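Local coordinates for long form D7clu1 salivary protein (Culex quinquefasciatus, PDB 6V4C) that binds and sequesters adenine nucleotides, ADP and ATP most tightly, to inhibit platelet aggregation and haemostasis in the host while the mosquito feeds, at residues A[19-23]-A[268-272]; A[194-200]-A[235-239]. All coordinates share one frame; numbering follows the deposited sequence.

Contact 1. Residues A[19-23]-A[268-272]; sequences MEDHF and YRLRE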
ATOM      1  N   MET A  19       4.748   8.407  -3.010  1.00 58.33           N
ATOM      2  CA  MET A  19       5.129   8.863  -4.342  1.00 60.59           C
ATOM      3  C   MET A  19       3.937   9.453  -5.084  1.00 62.08           C
ATOM      4  O   MET A  19       4.060  10.491  -5.743  1.00 64.87           O
ATOM      5  CB  MET A  19       5.745   7.713  -5.137  1.00 59.46           C
ATOM      6  CG  MET A  19       7.027   7.148  -4.546  1.00 60.20           C
ATOM      7  SD  MET A  19       7.844   6.030  -5.696  1.00 58.20           S
ATOM      8  CE  MET A  19       7.920   7.102  -7.126  1.00 64.65           C
ATOM      9  N   GLU A  20       2.773   8.806  -4.987  1.00 52.80           N
ATOM     10  CA  GLU A  20       1.579   9.330  -5.643  1.00 54.03           C
ATOM     11  C   GLU A  20       1.173  10.679  -5.063  1.00 55.91           C
ATOM     12  O   GLU A  20       0.738  11.575  -5.794  1.00 57.40           O
ATOM     13  CB  GLU A  20       0.425   8.335  -5.513  1.00 53.48           C
ATOM     14  CG  GLU A  20       0.578   7.077  -6.350  1.00 55.11           C
ATOM     15  CD  GLU A  20      -0.625   6.161  -6.235  1.00 55.83           C
ATOM     16  OE1 GLU A  20      -0.567   5.025  -6.751  1.00 53.89           O
ATOM     17  OE2 GLU A  20      -1.632   6.577  -5.625  1.00 55.41           O
ATOM     18  N   ASP A  21       1.309  10.843  -3.745  1.00 55.33           N
ATOM     19  CA  ASP A  21       0.847  12.065  -3.098  1.00 60.32           C
ATOM     20  C   ASP A  21       1.759  13.259  -3.357  1.00 64.15           C
ATOM     21  O   ASP A  21       1.333  14.400  -3.142  1.00 67.44           O
ATOM     22  CB  ASP A  21       0.702  11.844  -1.591  1.00 60.53           C
ATOM     23  CG  ASP A  21      -0.529  11.032  -1.231  1.00 58.55           C
ATOM     24  OD1 ASP A  21      -1.345  10.744  -2.133  1.00 57.45           O
ATOM     25  OD2 ASP A  21      -0.678  10.678  -0.042  1.00 59.70           O
ATOM     26  N   HIS A  22       2.991  13.035  -3.818  1.00 76.11           N
ATOM     27  CA  HIS A  22       3.980  14.105  -3.885  1.00 78.49           C
ATOM     28  C   HIS A  22       4.671  14.283  -5.231  1.00 81.40           C
ATOM     29  O   HIS A  22       5.297  15.331  -5.433  1.00 85.30           O
ATOM     30  CB  HIS A  22       5.053  13.923  -2.799  1.00 80.39           C
ATOM     31  CG  HIS A  22       4.567  14.219  -1.414  1.00 83.84           C
ATOM     32  ND1 HIS A  22       4.978  13.500  -0.311  1.00 82.81           N
ATOM     33  CD2 HIS A  22       3.711  15.160  -0.951  1.00 83.49           C
ATOM     34  CE1 HIS A  22       4.391  13.983   0.770  1.00 83.11           C
ATOM     35  NE2 HIS A  22       3.620  14.991   0.410  1.00 84.75           N
ATOM     36  N   PHE A  23       4.591  13.321  -6.154  1.00 67.45           N
ATOM     37  CA  PHE A  23       5.373  13.439  -7.383  1.00 69.43           C
ATOM     38  C   PHE A  23       4.839  14.513  -8.322  1.00 69.52           C
ATOM     39  O   PHE A  23       5.609  15.044  -9.130  1.00 73.86           O
ATOM     40  CB  PHE A  23       5.526  12.083  -8.081  1.00 63.39           C
ATOM     41  CG  PHE A  23       4.395  11.732  -9.006  1.00 63.48           C
ATOM     42  CD1 PHE A  23       3.096  11.637  -8.538  1.00 63.39           C
ATOM     43  CD2 PHE A  23       4.641  11.468 -10.345  1.00 64.10           C
ATOM     44  CE1 PHE A  23       2.058  11.307  -9.391  1.00 61.82           C
ATOM     45  CE2 PHE A  23       3.610  11.132 -11.201  1.00 60.83           C
ATOM     46  CZ  PHE A  23       2.316  11.054 -10.725  1.00 61.95           C
ATOM     47  N   TYR A 268       1.921   1.381 -10.412  1.00 44.45           N
ATOM     48  CA  TYR A 268       1.202   1.424 -11.684  1.00 47.15           C
ATOM     49  C   TYR A 268       0.964   2.855 -12.156  1.00 49.72           C
ATOM     50  O   TYR A 268       1.315   3.217 -13.285  1.00 50.81           O
ATOM     51  CB  TYR A 268      -0.123   0.673 -11.523  1.00 44.15           C
ATOM     52  CG  TYR A 268      -0.890   0.416 -12.801  1.00 46.51           C
ATOM     53  CD1 TYR A 268      -0.594  -0.676 -13.605  1.00 48.59           C
ATOM     54  CD2 TYR A 268      -1.937   1.246 -13.185  1.00 47.44           C
ATOM     55  CE1 TYR A 268      -1.304  -0.925 -14.767  1.00 51.38           C
ATOM     56  CE2 TYR A 268      -2.655   1.004 -14.345  1.00 48.91           C
ATOM     57  CZ  TYR A 268      -2.333  -0.083 -15.130  1.00 49.95           C
ATOM     58  OH  TYR A 268      -3.042  -0.329 -16.285  1.00 49.46           O
ATOM     59  N   ARG A 269       0.375   3.690 -11.301  1.00 48.62           N
ATOM     60  CA  ARG A 269       0.035   5.049 -11.707  1.00 52.85           C
ATOM     61  C   ARG A 269       1.249   5.960 -11.850  1.00 57.21           C
ATOM     62  O   ARG A 269       1.107   7.068 -12.378  1.00 58.45           O
ATOM     63  CB  ARG A 269      -0.966   5.664 -10.731  1.00 52.36           C
ATOM     64  CG  ARG A 269      -2.332   5.013 -10.770  1.00 53.66           C
ATOM     65  CD  ARG A 269      -3.227   5.570  -9.684  1.00 52.93           C
ATOM     66  NE  ARG A 269      -3.685   6.922  -9.983  1.00 61.21           N
ATOM     67  CZ  ARG A 269      -4.179   7.756  -9.073  1.00 69.37           C
ATOM     68  NH1 ARG A 269      -4.260   7.381  -7.803  1.00 64.33           N
ATOM     69  NH2 ARG A 269      -4.577   8.969  -9.431  1.00 75.99           N
ATOM     70  N   LEU A 270       2.426   5.527 -11.404  1.00 56.74           N
ATOM     71  CA  LEU A 270       3.621   6.356 -11.481  1.00 56.47           C
ATOM     72  C   LEU A 270       4.393   6.182 -12.783  1.00 59.63           C
ATOM     73  O   LEU A 270       5.291   6.981 -13.065  1.00 61.98           O
ATOM     74  CB  LEU A 270       4.522   6.094 -10.273  1.00 55.27           C
ATOM     75  CG  LEU A 270       3.831   6.358  -8.935  1.00 56.77           C
ATOM     76  CD1 LEU A 270       4.579   5.682  -7.805  1.00 57.85           C
ATOM     77  CD2 LEU A 270       3.705   7.854  -8.685  1.00 56.89           C
ATOM     78  N   ARG A 271       4.042   5.230 -13.593  1.00 64.62           N
ATOM     79  CA  ARG A 271       4.601   5.205 -14.936  1.00 68.32           C
ATOM     80  C   ARG A 271       3.647   5.973 -15.797  1.00 69.57           C
ATOM     81  O   ARG A 271       2.543   5.876 -15.633  1.00 63.94           O
ATOM     82  CB  ARG A 271       4.674   3.852 -15.556  1.00 65.16           C
ATOM     83  CG  ARG A 271       5.081   2.853 -14.535  1.00 71.08           C
ATOM     84  CD  ARG A 271       6.483   2.645 -14.680  1.00 72.54           C
ATOM     85  NE  ARG A 271       6.589   2.036 -13.420  1.00 70.84           N
ATOM     86  CZ  ARG A 271       6.012   0.938 -13.020  1.00 67.36           C
ATOM     87  NH1 ARG A 271       5.196   0.255 -13.744  1.00 78.72           N
ATOM     88  NH2 ARG A 271       6.290   0.484 -11.861  1.00 65.92           N
ATOM     89  N   GLU A 272       4.152   6.577 -16.832  1.00 63.78           N
ATOM     90  CA  GLU A 272       3.373   7.562 -17.580  1.00 63.07           C
ATOM     91  C   GLU A 272       2.297   6.906 -18.440  1.00 62.33           C
ATOM     92  O   GLU A 272       1.195   7.452 -18.585  1.00 63.90           O
ATOM     93  CB  GLU A 272       4.294   8.435 -18.432  1.00 67.58           C
ATOM     94  CG  GLU A 272       3.630   9.702 -18.932  1.00 71.16           C
ATOM     95  CD  GLU A 272       4.374  10.334 -20.089  1.00 78.39           C
ATOM     96  OE1 GLU A 272       3.730  10.625 -21.120  1.00 82.28           O
ATOM     97  OE2 GLU A 272       5.602  10.534 -19.971  1.00 81.44           O
TER
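The phenyl ring of Phe23 carries the methyl CD2 of Leu270 on one face, a CH-pi contact in which CD2 stands 3.7 Å from the ring centroid and only 7° off the normal. At the ring's edge, in its plane, lies the backbone O of Glu20. With chi1 at 86°, Phe23 holds CG between its own N and carbonyl carbon, which sets one ring face against the leucine methyl. The other branch of Leu270 goes to Met19: CD1 sits 3.6 Å from Met19 CB, and the methionine chain, bent at chi3, curls back until its CE lies 3.7 Å from the same methyl. One leucine fork is thus clasped by two side chains four residues apart in sequence. Beside this apolar core the Glu20 carboxylate and Arg269 guanidinium form a salt bridge, OE2 to NH1 at 3.5 Å, their planes turned 70° apart; at that length it is a loose electrostatic pairing. A weak, long ion pair also links Glu20 to Arg207. The contact brings the last part of helix 8-22, in the first PBP/GOBP region, against the 3-10 segment 268-270, just beyond the ADP-binding residues Tyr266 and Ser267. Helix 27-34 packs on it through Met34, which touches both Met19 and Leu270, while Arg269 leans on Tyr258 and Arg262 of helix 249-263.

Contact 2. Residues A[194-200]-A[235-239]; sequences MKKNGEM and KARDY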
ATOM      1  N   MET A 194      -9.716  -1.075   5.611  1.00 41.90           N
ATOM      2  CA  MET A 194      -9.676  -1.369   7.035  1.00 43.55           C
ATOM      3  C   MET A 194      -8.216  -1.408   7.457  1.00 44.97           C
ATOM      4  O   MET A 194      -7.402  -2.084   6.820  1.00 42.47           O
ATOM      5  CB  MET A 194     -10.339  -2.718   7.335  1.00 42.75           C
ATOM      6  CG  MET A 194     -10.481  -3.035   8.822  1.00 44.67           C
ATOM      7  SD  MET A 194     -11.007  -4.734   9.139  1.00 46.05           S
ATOM      8  CE  MET A 194     -12.675  -4.520   9.742  1.00 45.76           C
ATOM      9  N   LYS A 195      -7.884  -0.668   8.510  1.00 47.18           N
ATOM     10  CA  LYS A 195      -6.515  -0.618   8.990  1.00 48.34           C
ATOM     11  C   LYS A 195      -6.190  -1.874   9.795  1.00 50.09           C
ATOM     12  O   LYS A 195      -7.045  -2.732  10.034  1.00 48.96           O
ATOM     13  CB  LYS A 195      -6.285   0.647   9.817  1.00 51.39           C
ATOM     14  CG  LYS A 195      -6.540   1.930   9.040  1.00 52.80           C
ATOM     15  CD  LYS A 195      -5.997   3.161   9.753  1.00 55.71           C
ATOM     16  CE  LYS A 195      -6.788   3.506  11.003  1.00 61.97           C
ATOM     17  NZ  LYS A 195      -6.687   4.963  11.319  1.00 63.90           N
ATOM     18  N   LYS A 196      -4.925  -1.981  10.208  1.00 56.89           N
ATOM     19  CA  LYS A 196      -4.498  -3.139  10.990  1.00 60.46           C
ATOM     20  C   LYS A 196      -5.306  -3.283  12.275  1.00 65.06           C
ATOM     21  O   LYS A 196      -5.668  -4.404  12.666  1.00 63.39           O
ATOM     22  CB  LYS A 196      -3.006  -3.050  11.310  1.00 62.73           C
ATOM     23  CG  LYS A 196      -2.090  -3.645  10.249  1.00 60.92           C
ATOM     24  CD  LYS A 196      -0.636  -3.623  10.697  1.00 63.32           C
ATOM     25  N   ASN A 197      -5.623  -2.156  12.932  1.00 54.90           N
ATOM     26  CA  ASN A 197      -6.363  -2.182  14.188  1.00 62.90           C
ATOM     27  C   ASN A 197      -7.839  -2.525  14.015  1.00 59.25           C
ATOM     28  O   ASN A 197      -8.569  -2.555  15.012  1.00 56.07           O
ATOM     29  CB  ASN A 197      -6.196  -0.856  14.935  1.00 78.66           C
ATOM     30  CG  ASN A 197      -6.511   0.352  14.070  1.00107.00           C
ATOM     31  OD1 ASN A 197      -7.197   0.246  13.058  1.00111.46           O
ATOM     32  ND2 ASN A 197      -6.009   1.514  14.473  1.00107.65           N
ATOM     33  N   GLY A 198      -8.299  -2.780  12.792  1.00 54.74           N
ATOM     34  CA  GLY A 198      -9.674  -3.160  12.567  1.00 50.87           C
ATOM     35  C   GLY A 198     -10.629  -2.020  12.303  1.00 48.96           C
ATOM     36  O   GLY A 198     -11.826  -2.273  12.128  1.00 48.14           O
ATOM     37  N   GLU A 199     -10.150  -0.781  12.258  1.00 54.40           N
ATOM     38  CA  GLU A 199     -11.009   0.372  12.033  1.00 55.86           C
ATOM     39  C   GLU A 199     -10.950   0.820  10.575  1.00 51.80           C
ATOM     40  O   GLU A 199      -9.924   0.688   9.904  1.00 51.38           O
ATOM     41  CB  GLU A 199     -10.612   1.526  12.953  1.00 62.19           C
ATOM     42  CG  GLU A 199     -10.923   1.267  14.421  1.00 71.36           C
ATOM     43  CD  GLU A 199     -10.277   2.283  15.341  1.00 82.46           C
ATOM     44  OE1 GLU A 199      -9.460   3.093  14.851  1.00 79.67           O
ATOM     45  OE2 GLU A 199     -10.584   2.273  16.552  1.00 89.90           O
ATOM     46  N   MET A 200     -12.072   1.351  10.093  1.00 49.94           N
ATOM     47  CA  MET A 200     -12.160   1.813   8.714  1.00 46.65           C
ATOM     48  C   MET A 200     -11.346   3.085   8.522  1.00 50.23           C
ATOM     49  O   MET A 200     -11.277   3.940   9.410  1.00 48.81           O
ATOM     50  CB  MET A 200     -13.617   2.092   8.347  1.00 47.81           C
ATOM     51  CG  MET A 200     -14.477   0.851   8.227  1.00 47.11           C
ATOM     52  SD  MET A 200     -13.817  -0.309   7.018  1.00 49.53           S
ATOM     53  CE  MET A 200     -13.891  -1.817   7.947  1.00 43.28           C
ATOM     54  N   LYS A 235     -17.033  -7.716  10.602  1.00 46.50           N
ATOM     55  CA  LYS A 235     -16.916  -6.261  10.589  1.00 44.54           C
ATOM     56  C   LYS A 235     -16.615  -5.732   9.190  1.00 43.43           C
ATOM     57  O   LYS A 235     -17.324  -4.853   8.685  1.00 42.72           O
ATOM     58  CB  LYS A 235     -15.844  -5.813  11.581  1.00 46.78           C
ATOM     59  CG  LYS A 235     -15.834  -4.316  11.832  1.00 48.02           C
ATOM     60  CD  LYS A 235     -14.765  -3.931  12.840  1.00 50.55           C
ATOM     61  CE  LYS A 235     -14.844  -2.452  13.184  1.00 55.88           C
ATOM     62  NZ  LYS A 235     -13.726  -2.032  14.074  1.00 57.15           N
ATOM     63  N   ALA A 236     -15.562  -6.251   8.552  1.00 44.49           N
ATOM     64  CA  ALA A 236     -15.196  -5.769   7.223  1.00 42.34           C
ATOM     65  C   ALA A 236     -16.320  -6.008   6.223  1.00 38.22           C
ATOM     66  O   ALA A 236     -16.660  -5.120   5.432  1.00 39.23           O
ATOM     67  CB  ALA A 236     -13.903  -6.439   6.755  1.00 38.30           C
ATOM     68  N   ARG A 237     -16.920  -7.201   6.254  1.00 38.51           N
ATOM     69  CA  ARG A 237     -18.014  -7.512   5.339  1.00 40.05           C
ATOM     70  C   ARG A 237     -19.143  -6.498   5.467  1.00 40.51           C
ATOM     71  O   ARG A 237     -19.682  -6.026   4.458  1.00 37.87           O
ATOM     72  CB  ARG A 237     -18.527  -8.931   5.609  1.00 40.16           C
ATOM     73  CG  ARG A 237     -19.407  -9.539   4.511  1.00 40.78           C
ATOM     74  CD  ARG A 237     -20.877  -9.140   4.638  1.00 43.50           C
ATOM     75  NE  ARG A 237     -21.388  -9.309   5.998  1.00 48.29           N
ATOM     76  CZ  ARG A 237     -21.987 -10.409   6.443  1.00 50.84           C
ATOM     77  NH1 ARG A 237     -22.157 -11.448   5.641  1.00 48.37           N
ATOM     78  NH2 ARG A 237     -22.418 -10.469   7.696  1.00 51.00           N
ATOM     79  N   ASP A 238     -19.508  -6.146   6.702  1.00 43.78           N
ATOM     80  CA  ASP A 238     -20.643  -5.252   6.911  1.00 45.10           C
ATOM     81  C   ASP A 238     -20.344  -3.842   6.413  1.00 40.37           C
ATOM     82  O   ASP A 238     -21.189  -3.219   5.761  1.00 43.63           O
ATOM     83  CB  ASP A 238     -21.042  -5.244   8.389  1.00 48.02           C
ATOM     84  CG  ASP A 238     -21.504  -6.608   8.876  1.00 52.40           C
ATOM     85  OD1 ASP A 238     -22.000  -7.406   8.051  1.00 51.25           O
ATOM     86  OD2 ASP A 238     -21.372  -6.883  10.087  1.00 55.69           O
ATOM     87  N   TYR A 239     -19.155  -3.320   6.714  1.00 42.52           N
ATOM     88  CA  TYR A 239     -18.787  -2.005   6.199  1.00 42.43           C
ATOM     89  C   TYR A 239     -18.634  -2.034   4.682  1.00 40.23           C
ATOM     90  O   TYR A 239     -19.039  -1.092   3.992  1.00 40.10           O
ATOM     91  CB  TYR A 239     -17.502  -1.518   6.867  1.00 42.50           C
ATOM     92  CG  TYR A 239     -17.714  -0.958   8.258  1.00 44.30           C
ATOM     93  CD1 TYR A 239     -18.382   0.246   8.447  1.00 45.88           C
ATOM     94  CD2 TYR A 239     -17.239  -1.628   9.379  1.00 47.64           C
ATOM     95  CE1 TYR A 239     -18.576   0.768   9.715  1.00 49.33           C
ATOM     96  CE2 TYR A 239     -17.428  -1.111  10.653  1.00 48.73           C
ATOM     97  CZ  TYR A 239     -18.097   0.085  10.813  1.00 51.71           C
ATOM     98  OH  TYR A 239     -18.289   0.600  12.074  1.00 55.93           O
TER
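Lys235 reaches from its helix to the loop 194-200 as a fully extended chain, and each stage has a partner. Its CB and CG run past the methyl of Met194, with Lys235 CG 3.8 Å from Met194 CE; Lys235 CD still touches that methyl and already approaches Gly198 O; Lys235 CE comes nearer still to Gly198 O (3.2 Å); and Lys235 NZ donates to Gly198 O at 2.7 Å. The ammonium comes from above the carbonyl plane, 55° out of it. Having CG anti to the backbone N (chi1 -169°) directs the chain across to the loop.

The acceptor belongs to a compact loop built on a type I beta turn from Lys195 to Gly198. Lys195 N bonds to Glu199 O across its base, and Asn197 OD1 takes the N-H of Glu199 in an Asx turn, 3.2 Å between OD1 and N. Gly198 has a positive phi, a conformation that suits a residue without a CB. This loop joins helices 179-190 and 202-211 of the second PBP/GOBP region, and the contact packs it against the start of helix 235-247.

Alongside the lysine chain, Met194 CE packs against Ala236, 3.8 Å from Ala236 CB. With Met200 CG anti to the carbonyl carbon (chi1 -70°), CG lies over one face of the Tyr239 ring, toward its rim; the bends at chi2 and chi3 then bring SD obliquely to the ring, in a Met-aromatic contact, and Met200 CE to 3.6 Å from Tyr239 CD2. Leu225 of helix 218-226 touches both Met200 and Tyr239.

Contact 1 and contact 2 lie on opposite sides of the chain's centre, their own centres 27 Å apart and their nearest atoms about 13 Å apart, so neither touches the other. Contact 2 is nested in sequence within the long excursion that contact 1 closes: 244 residues separate 19-23 from 268-272, against 34 between the segments of contact 2. Their bearing on the nucleotide differs. Contact 1 adjoins the pocket, the side chain of Met19 lying about 6 Å from bound ADP, and it joins the first PBP/GOBP region to the loop that follows the ADP-binding residues Asn265, Tyr266 and Ser267. Contact 2 stays within the second region, away from the ADP pocket and the zinc site.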